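Local coordinates for protein TetR family transcriptional repressor LfrR (Mycobacterium smegmatis, PDB 2WGB) that represses transcription of the lfrRA operon by binding directly to the promoter region upstream of lfrR, at residues 87-92 and 130-135; 103-108 and 120-125. One frame throughout, in Å; residues are numbered along the deposited sequence.

Contact 1. Residues 87-92 and 130-135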
ATOM      1  N   ALA A  87       8.662 -12.004  20.139  1.00 27.40           N
ATOM      2  CA  ALA A  87       8.469 -13.216  19.354  1.00 26.03           C
ATOM      3  C   ALA A  87       7.084 -13.237  18.723  1.00 24.01           C
ATOM      4  O   ALA A  87       6.922 -13.649  17.570  1.00 23.22           O
ATOM      5  CB  ALA A  87       8.687 -14.460  20.231  1.00 29.31           C
ATOM      6  N   ALA A  88       6.082 -12.793  19.478  1.00 19.66           N
ATOM      7  CA  ALA A  88       4.710 -12.741  18.973  1.00 20.94           C
ATOM      8  C   ALA A  88       4.580 -11.793  17.764  1.00 20.52           C
ATOM      9  O   ALA A  88       3.944 -12.116  16.756  1.00 17.42           O
ATOM     10  CB  ALA A  88       3.757 -12.339  20.095  1.00 20.17           C
ATOM     11  N   LEU A  89       5.198 -10.625  17.858  1.00 22.51           N
ATOM     12  CA  LEU A  89       5.184  -9.688  16.738  1.00 22.22           C
ATOM     13  C   LEU A  89       5.828 -10.289  15.483  1.00 20.38           C
ATOM     14  O   LEU A  89       5.333 -10.102  14.372  1.00 18.47           O
ATOM     15  CB  LEU A  89       5.886  -8.387  17.127  1.00 24.47           C
ATOM     16  CG  LEU A  89       5.797  -7.259  16.101  1.00 29.25           C
ATOM     17  CD1 LEU A  89       4.336  -6.913  15.779  1.00 29.14           C
ATOM     18  CD2 LEU A  89       6.518  -6.054  16.653  1.00 35.84           C
ATOM     19  N   ARG A  90       6.942 -10.999  15.651  1.00 18.87           N
ATOM     20  CA  ARG A  90       7.601 -11.629  14.515  0.52 22.08           C
ATOM     21  C   ARG A  90       6.707 -12.667  13.838  1.00 19.78           C
ATOM     22  O   ARG A  90       6.646 -12.738  12.617  1.00 19.99           O
ATOM     23  CB  ARG A  90       8.934 -12.273  14.914  0.52 23.07           C
ATOM     24  CG  ARG A  90       9.559 -13.045  13.759  0.52 19.36           C
ATOM     25  CD  ARG A  90      10.923 -13.642  14.087  0.52 24.73           C
ATOM     26  NE  ARG A  90      11.599 -14.058  12.860  0.52 32.56           N
ATOM     27  CZ  ARG A  90      12.534 -13.342  12.248  0.52 26.89           C
ATOM     28  NH1 ARG A  90      12.918 -12.183  12.758  0.52 22.22           N
ATOM     29  NH2 ARG A  90      13.090 -13.788  11.128  0.52 30.65           N
ATOM     30  N   ARG A  91       6.023 -13.484  14.635  1.00 17.74           N
ATOM     31  CA  ARG A  91       5.063 -14.442  14.088  1.00 17.22           C
ATOM     32  C   ARG A  91       3.951 -13.729  13.307  1.00 14.74           C
ATOM     33  O   ARG A  91       3.536 -14.190  12.251  1.00 16.89           O
ATOM     34  CB  ARG A  91       4.438 -15.311  15.196  1.00 20.70           C
ATOM     35  CG  ARG A  91       5.413 -16.245  15.902  1.00 19.93           C
ATOM     36  CD  ARG A  91       4.684 -17.350  16.674  1.00 20.13           C
ATOM     37  NE  ARG A  91       3.768 -16.798  17.663  1.00 20.10           N
ATOM     38  CZ  ARG A  91       4.100 -16.488  18.910  1.00 24.63           C
ATOM     39  NH1 ARG A  91       5.333 -16.683  19.349  1.00 21.68           N
ATOM     40  NH2 ARG A  91       3.191 -15.985  19.720  1.00 21.00           N
ATOM     41  N   VAL A  92       3.467 -12.614  13.840  1.00 15.49           N
ATOM     42  CA  VAL A  92       2.471 -11.804  13.140  1.00 19.32           C
ATOM     43  C   VAL A  92       2.984 -11.288  11.782  1.00 22.61           C
ATOM     44  O   VAL A  92       2.342 -11.482  10.737  1.00 20.15           O
ATOM     45  CB  VAL A  92       1.989 -10.639  14.029  1.00 16.99           C
ATOM     46  CG1 VAL A  92       1.276  -9.564  13.192  1.00 14.90           C
ATOM     47  CG2 VAL A  92       1.077 -11.171  15.122  1.00 19.07           C
ATOM     48  N   VAL A 130      -3.701  -5.066  16.345  1.00 18.42           N
ATOM     49  CA  VAL A 130      -3.723  -3.844  17.145  1.00 18.28           C
ATOM     50  C   VAL A 130      -3.337  -4.137  18.593  1.00 22.68           C
ATOM     51  O   VAL A 130      -2.593  -3.382  19.219  1.00 21.70           O
ATOM     52  CB  VAL A 130      -5.130  -3.180  17.142  1.00 26.12           C
ATOM     53  CG1 VAL A 130      -5.179  -2.026  18.126  1.00 26.06           C
ATOM     54  CG2 VAL A 130      -5.497  -2.703  15.736  1.00 31.38           C
ATOM     55  N   GLU A 131      -3.850  -5.236  19.128  1.00 17.68           N
ATOM     56  CA  GLU A 131      -3.590  -5.560  20.529  1.00 22.12           C
ATOM     57  C   GLU A 131      -2.135  -5.970  20.787  1.00 20.66           C
ATOM     58  O   GLU A 131      -1.570  -5.616  21.815  1.00 21.84           O
ATOM     59  CB  GLU A 131      -4.564  -6.615  21.042  1.00 26.08           C
ATOM     60  CG  GLU A 131      -6.012  -6.108  21.172  1.00 39.19           C
ATOM     61  CD  GLU A 131      -6.131  -4.830  22.005  1.00 51.34           C
ATOM     62  OE1 GLU A 131      -5.471  -4.731  23.067  1.00 46.67           O
ATOM     63  OE2 GLU A 131      -6.894  -3.920  21.599  1.00 55.36           O
ATOM     64  N   VAL A 132      -1.525  -6.689  19.852  1.00 17.02           N
ATOM     65  CA  VAL A 132      -0.102  -7.004  19.996  1.00 24.60           C
ATOM     66  C   VAL A 132       0.756  -5.743  19.913  1.00 19.03           C
ATOM     67  O   VAL A 132       1.716  -5.592  20.671  1.00 25.71           O
ATOM     68  CB  VAL A 132       0.396  -8.105  19.008  1.00 32.14           C
ATOM     69  CG1 VAL A 132       0.435  -7.593  17.579  1.00 34.45           C
ATOM     70  CG2 VAL A 132       1.782  -8.600  19.423  1.00 34.57           C
ATOM     71  N   LEU A 133       0.400  -4.821  19.019  1.00 17.70           N
ATOM     72  CA  LEU A 133       1.117  -3.539  18.924  1.00 24.75           C
ATOM     73  C   LEU A 133       1.012  -2.734  20.213  1.00 24.62           C
ATOM     74  O   LEU A 133       1.979  -2.092  20.647  1.00 27.45           O
ATOM     75  CB  LEU A 133       0.594  -2.694  17.754  1.00 23.24           C
ATOM     76  CG  LEU A 133       0.837  -3.264  16.359  1.00 23.00           C
ATOM     77  CD1 LEU A 133       0.023  -2.479  15.320  1.00 23.94           C
ATOM     78  CD2 LEU A 133       2.336  -3.285  16.003  1.00 22.26           C
ATOM     79  N   ASN A 134      -0.172  -2.757  20.817  1.00 23.57           N
ATOM     80  CA  ASN A 134      -0.410  -2.076  22.082  1.00 25.74           C
ATOM     81  C   ASN A 134       0.455  -2.689  23.179  1.00 30.05           C
ATOM     82  O   ASN A 134       1.018  -1.986  24.020  1.00 32.16           O
ATOM     83  CB  ASN A 134      -1.883  -2.196  22.489  1.00 28.79           C
ATOM     84  CG  ASN A 134      -2.803  -1.310  21.676  1.00 36.43           C
ATOM     85  OD1 ASN A 134      -2.360  -0.433  20.931  1.00 42.93           O
ATOM     86  ND2 ASN A 134      -4.110  -1.530  21.830  1.00 38.98           N
ATOM     87  N   ARG A 135       0.555  -4.013  23.164  1.00 26.00           N
ATOM     88  CA  ARG A 135       1.348  -4.740  24.150  1.00 30.13           C
ATOM     89  C   ARG A 135       2.816  -4.288  24.071  1.00 39.32           C
ATOM     90  O   ARG A 135       3.545  -4.339  25.055  1.00 39.31           O
ATOM     91  CB  ARG A 135       1.209  -6.250  23.892  1.00 38.21           C
ATOM     92  CG  ARG A 135       1.676  -7.161  25.014  1.00 47.10           C
ATOM     93  CD  ARG A 135       0.811  -8.427  25.114  1.00 46.00           C
ATOM     94  NE  ARG A 135       1.080  -9.427  24.077  1.00 37.46           N
ATOM     95  CZ  ARG A 135       1.999 -10.388  24.188  1.00 35.57           C
ATOM     96  NH1 ARG A 135       2.176 -11.267  23.207  1.00 31.17           N
ATOM     97  NH2 ARG A 135       2.747 -10.468  25.279  1.00 32.33           N
TER
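Val132 meets three residues of the facing helix: Ala88, Leu89 and Val92. Its two methyls divide the work. CG2 lies 4.3 Å from Ala88 CB, while CG1 reaches Leu89 CD1 and Val92 CG2. Leu89 also touches Leu133, CD1 to CD2, at 4.1 Å. Its CG stands anti to the backbone N (chi1 -173°), and this brings a side chain that leaves its helix to one side round to the interface. All these contacts are methyl to methyl, at van der Waals distance. The backbones pair closest at Leu89 and Val132, whose CA atoms are 6.8 Å apart.

The polar element is Arg135, at the exposed border. Its chain bends at chi2 and chi3 and brings NH1 to 3.7 Å from Ala88 CB. The guanidinium hydrogen-bonds to carbonyls of the loop before helix 85-97: NH1 to Pro80 O and NH2 to Gly83 O.

Phe152 of helix 147-164 touches both Val92 and Leu133, and Leu89 also packs on Ile185 of the second subunit. The axes of the two segments run roughly antiparallel, at 148°, and approach to 10.2 Å. This is apolar helix-helix packing in the all-helical C-terminal domain of a TetR-family repressor.

Contact 2. Residues 103-108 and 120-125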
ATOM      1  N   VAL A 103      -2.743  -8.153   2.163  1.00 14.11           N
ATOM      2  CA  VAL A 103      -2.387  -7.035   3.055  1.00 14.79           C
ATOM      3  C   VAL A 103      -2.680  -5.662   2.435  1.00 14.32           C
ATOM      4  O   VAL A 103      -2.793  -4.665   3.151  1.00 16.64           O
ATOM      5  CB  VAL A 103      -0.902  -7.050   3.519  1.00 18.13           C
ATOM      6  CG1 VAL A 103      -0.579  -8.318   4.294  1.00 19.02           C
ATOM      7  CG2 VAL A 103       0.055  -6.839   2.336  1.00 13.32           C
ATOM      8  N   LEU A 104      -2.799  -5.618   1.112  1.00 12.88           N
ATOM      9  CA  LEU A 104      -3.113  -4.369   0.411  1.00 11.37           C
ATOM     10  C   LEU A 104      -4.536  -3.896   0.690  1.00 18.72           C
ATOM     11  O   LEU A 104      -4.834  -2.709   0.547  1.00 17.73           O
ATOM     12  CB  LEU A 104      -2.937  -4.558  -1.094  1.00 15.14           C
ATOM     13  CG  LEU A 104      -1.551  -5.006  -1.572  1.00 18.29           C
ATOM     14  CD1 LEU A 104      -1.589  -5.326  -3.050  1.00 22.34           C
ATOM     15  CD2 LEU A 104      -0.525  -3.916  -1.302  1.00 19.02           C
ATOM     16  N   PHE A 105      -5.411  -4.821   1.092  1.00 16.54           N
ATOM     17  CA  PHE A 105      -6.838  -4.515   1.239  1.00 17.46           C
ATOM     18  C   PHE A 105      -7.347  -4.315   2.664  1.00 19.25           C
ATOM     19  O   PHE A 105      -8.555  -4.161   2.873  1.00 15.64           O
ATOM     20  CB  PHE A 105      -7.686  -5.573   0.513  1.00 15.70           C
ATOM     21  CG  PHE A 105      -7.505  -5.544  -0.983  1.00 22.17           C
ATOM     22  CD1 PHE A 105      -8.342  -4.783  -1.783  1.00 19.53           C
ATOM     23  CD2 PHE A 105      -6.472  -6.256  -1.583  1.00 22.07           C
ATOM     24  CE1 PHE A 105      -8.158  -4.735  -3.166  1.00 25.14           C
ATOM     25  CE2 PHE A 105      -6.289  -6.215  -2.958  1.00 23.24           C
ATOM     26  CZ  PHE A 105      -7.134  -5.453  -3.748  1.00 28.41           C
ATOM     27  N   VAL A 106      -6.444  -4.294   3.641  1.00 15.97           N
ATOM     28  CA  VAL A 106      -6.850  -4.114   5.049  1.00 17.09           C
ATOM     29  C   VAL A 106      -7.729  -2.855   5.201  1.00 20.28           C
ATOM     30  O   VAL A 106      -7.395  -1.785   4.691  1.00 16.67           O
ATOM     31  CB  VAL A 106      -5.610  -4.095   5.983  1.00 23.82           C
ATOM     32  CG1 VAL A 106      -5.983  -3.714   7.406  1.00 23.59           C
ATOM     33  CG2 VAL A 106      -4.925  -5.466   5.951  1.00 21.15           C
ATOM     34  N   TYR A 107      -8.857  -3.001   5.893  1.00 21.21           N
ATOM     35  CA  TYR A 107      -9.878  -1.949   5.941  0.63 20.56           C
ATOM     36  C   TYR A 107      -9.347  -0.625   6.504  1.00 23.66           C
ATOM     37  O   TYR A 107      -9.605   0.439   5.945  1.00 21.70           O
ATOM     38  CB  TYR A 107     -11.093  -2.412   6.759  0.63 21.21           C
ATOM     39  CG  TYR A 107     -12.442  -1.864   6.295  0.63 17.75           C
ATOM     40  CD1 TYR A 107     -13.612  -2.553   6.568  0.63 18.67           C
ATOM     41  CD2 TYR A 107     -12.539  -0.679   5.575  0.63 21.10           C
ATOM     42  CE1 TYR A 107     -14.847  -2.082   6.148  0.63 20.16           C
ATOM     43  CE2 TYR A 107     -13.783  -0.190   5.148  0.63 23.67           C
ATOM     44  CZ  TYR A 107     -14.931  -0.905   5.441  0.63 24.38           C
ATOM     45  OH  TYR A 107     -16.172  -0.451   5.037  0.63 26.53           O
ATOM     46  N   TYR A 108      -8.597  -0.688   7.596  1.00 20.64           N
ATOM     47  CA  TYR A 108      -8.144   0.536   8.268  1.00 27.32           C
ATOM     48  C   TYR A 108      -7.103   1.346   7.482  1.00 24.95           C
ATOM     49  O   TYR A 108      -7.046   2.579   7.596  1.00 21.32           O
ATOM     50  CB  TYR A 108      -7.600   0.209   9.666  1.00 24.23           C
ATOM     51  CG  TYR A 108      -7.365   1.437  10.522  1.00 28.41           C
ATOM     52  CD1 TYR A 108      -6.084   1.928  10.732  1.00 28.28           C
ATOM     53  CD2 TYR A 108      -8.427   2.109  11.117  1.00 41.71           C
ATOM     54  CE1 TYR A 108      -5.866   3.050  11.518  1.00 31.23           C
ATOM     55  CE2 TYR A 108      -8.214   3.239  11.906  1.00 44.67           C
ATOM     56  CZ  TYR A 108      -6.927   3.699  12.099  1.00 39.61           C
ATOM     57  OH  TYR A 108      -6.697   4.810  12.880  1.00 46.38           O
ATOM     58  N   ALA A 120     -13.742  -2.320   1.140  1.00 20.43           N
ATOM     59  CA  ALA A 120     -14.972  -2.355   1.933  1.00 23.07           C
ATOM     60  C   ALA A 120     -15.707  -3.697   1.775  1.00 23.22           C
ATOM     61  O   ALA A 120     -16.278  -4.224   2.732  1.00 19.80           O
ATOM     62  CB  ALA A 120     -15.896  -1.175   1.552  1.00 24.37           C
ATOM     63  N   TYR A 121     -15.693  -4.242   0.564  1.00 19.47           N
ATOM     64  CA  TYR A 121     -16.352  -5.517   0.287  1.00 25.34           C
ATOM     65  C   TYR A 121     -15.684  -6.687   1.041  1.00 21.08           C
ATOM     66  O   TYR A 121     -16.353  -7.484   1.695  1.00 19.36           O
ATOM     67  CB  TYR A 121     -16.374  -5.794  -1.231  1.00 26.13           C
ATOM     68  CG  TYR A 121     -16.978  -7.144  -1.574  1.00 29.59           C
ATOM     69  CD1 TYR A 121     -18.347  -7.351  -1.502  1.00 35.68           C
ATOM     70  CD2 TYR A 121     -16.173  -8.217  -1.935  1.00 29.09           C
ATOM     71  CE1 TYR A 121     -18.903  -8.584  -1.800  1.00 38.20           C
ATOM     72  CE2 TYR A 121     -16.715  -9.448  -2.234  1.00 27.94           C
ATOM     73  CZ  TYR A 121     -18.076  -9.627  -2.170  1.00 39.16           C
ATOM     74  OH  TYR A 121     -18.611 -10.859  -2.474  1.00 48.43           O
ATOM     75  N   PHE A 122     -14.366  -6.790   0.934  1.00 16.11           N
ATOM     76  CA  PHE A 122     -13.625  -7.797   1.686  1.00 18.14           C
ATOM     77  C   PHE A 122     -13.740  -7.617   3.203  1.00 16.31           C
ATOM     78  O   PHE A 122     -13.796  -8.609   3.930  1.00 19.83           O
ATOM     79  CB  PHE A 122     -12.153  -7.810   1.280  1.00 14.85           C
ATOM     80  CG  PHE A 122     -11.918  -8.290  -0.137  1.00 18.72           C
ATOM     81  CD1 PHE A 122     -12.587  -9.406  -0.627  1.00 19.38           C
ATOM     82  CD2 PHE A 122     -11.036  -7.628  -0.961  1.00 18.60           C
ATOM     83  CE1 PHE A 122     -12.381  -9.849  -1.933  1.00 24.66           C
ATOM     84  CE2 PHE A 122     -10.827  -8.057  -2.273  1.00 28.28           C
ATOM     85  CZ  PHE A 122     -11.498  -9.170  -2.753  1.00 21.89           C
ATOM     86  N   ASP A 123     -13.735  -6.365   3.664  1.00 16.48           N
ATOM     87  CA  ASP A 123     -13.923  -6.042   5.095  1.00 14.41           C
ATOM     88  C   ASP A 123     -12.960  -6.849   5.983  1.00 14.16           C
ATOM     89  O   ASP A 123     -13.363  -7.746   6.729  1.00 15.38           O
ATOM     90  CB  ASP A 123     -15.384  -6.266   5.501  1.00 13.74           C
ATOM     91  CG  ASP A 123     -15.742  -5.607   6.828  1.00 22.26           C
ATOM     92  OD1 ASP A 123     -14.849  -5.015   7.471  1.00 22.52           O
ATOM     93  OD2 ASP A 123     -16.928  -5.693   7.224  1.00 19.51           O
ATOM     94  N   ILE A 124     -11.683  -6.491   5.896  1.00 18.99           N
ATOM     95  CA  ILE A 124     -10.610  -7.184   6.596  1.00 16.33           C
ATOM     96  C   ILE A 124     -10.167  -6.350   7.804  1.00 17.68           C
ATOM     97  O   ILE A 124      -9.531  -5.302   7.638  1.00 18.80           O
ATOM     98  CB  ILE A 124      -9.406  -7.377   5.637  1.00 16.36           C
ATOM     99  CG1 ILE A 124      -9.824  -8.171   4.393  1.00 14.41           C
ATOM    100  CG2 ILE A 124      -8.247  -8.084   6.337  1.00 20.85           C
ATOM    101  CD1 ILE A 124      -8.830  -8.017   3.215  1.00 17.48           C
ATOM    102  N   GLY A 125     -10.503  -6.806   9.011  1.00 17.77           N
ATOM    103  CA  GLY A 125     -10.158  -6.075  10.223  1.00 18.46           C
ATOM    104  C   GLY A 125      -8.803  -6.458  10.793  1.00 21.86           C
ATOM    105  O   GLY A 125      -8.059  -7.211  10.161  1.00 19.02           O
TER
HETATM  106  O   HOH W   1     -10.862  -4.507   3.973  1.00 18.03           O
HETATM  107  O   HOH W   2     -17.637  -2.680   4.578  1.00 30.56           O
HETATM  108  O   HOH W   3      -8.686  -2.995   9.272  1.00 22.23           O
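The loop that follows helix 85-97 packs here against the C-terminal end of helix 116-122 and the residues that leave it. Two phenylalanines form the inner side. The edge of the Phe122 ring points at the face of Phe105 in a T-shaped stack, with planes at 89° and centroids 5.5 Å apart. Phe122 CE2 sits over that face near its rim. Met24 of helix 10-29 touches the side chains of both phenylalanines. Ile124 CD1 packs on Phe105 CB at 3.8 Å, and Ile124 CG2 faces Val106 CG2.

The backbones are joined beside these side chains. Tyr107 N donates to Ile124 O over 3.0 Å; the bond is nearly straight, at 168°, and lies in the carbonyl plane. Water 3 gives the same carbonyl oxygen a second bond and accepts from Tyr108 N. Water 1 donates to Phe105 O and accepts from Ile124 N.

Tyr107 forms the outer side. It was modelled in two conformers, so its ring contacts and water link are described for one of them. Ala120 CA makes an off-centre CH-pi contact, 4.2 Å from the ring centroid. Water 2 links Tyr107 OH to Ala120 O. Asp123 has positive phi where the chain leaves the helix. Its OD1 lies at the ring edge, in plane, but the short approach is doubtful.

Phe122 O also accepts from His68 NE2 of helix 56-78. The contact packs a loop against a helix C-terminus within the all-helical fold of a TetR-family repressor, close to helix 10-29 of the N-terminal part.

Overall arrangement
Contact 2 lies between the two segments of contact 1 along the chain. Helix 116-122 follows helix 85-97 and precedes helix 127-135. The contacts do not touch: their centres are 19 Å apart and their nearest atoms about 7 Å. Contact 1 is mostly buried, although it lies farther from the chain centre, about 16 Å against 9 Å. It joins two helices through aliphatic side chains. Contact 2 is partly buried and joins a loop to a helix end and the residues after it. Its backbones bond directly and through waters, and aromatic rings add to the packing. Helix 147-164 packs against both, through Phe152 at contact 1 and Trp153 at contact 2.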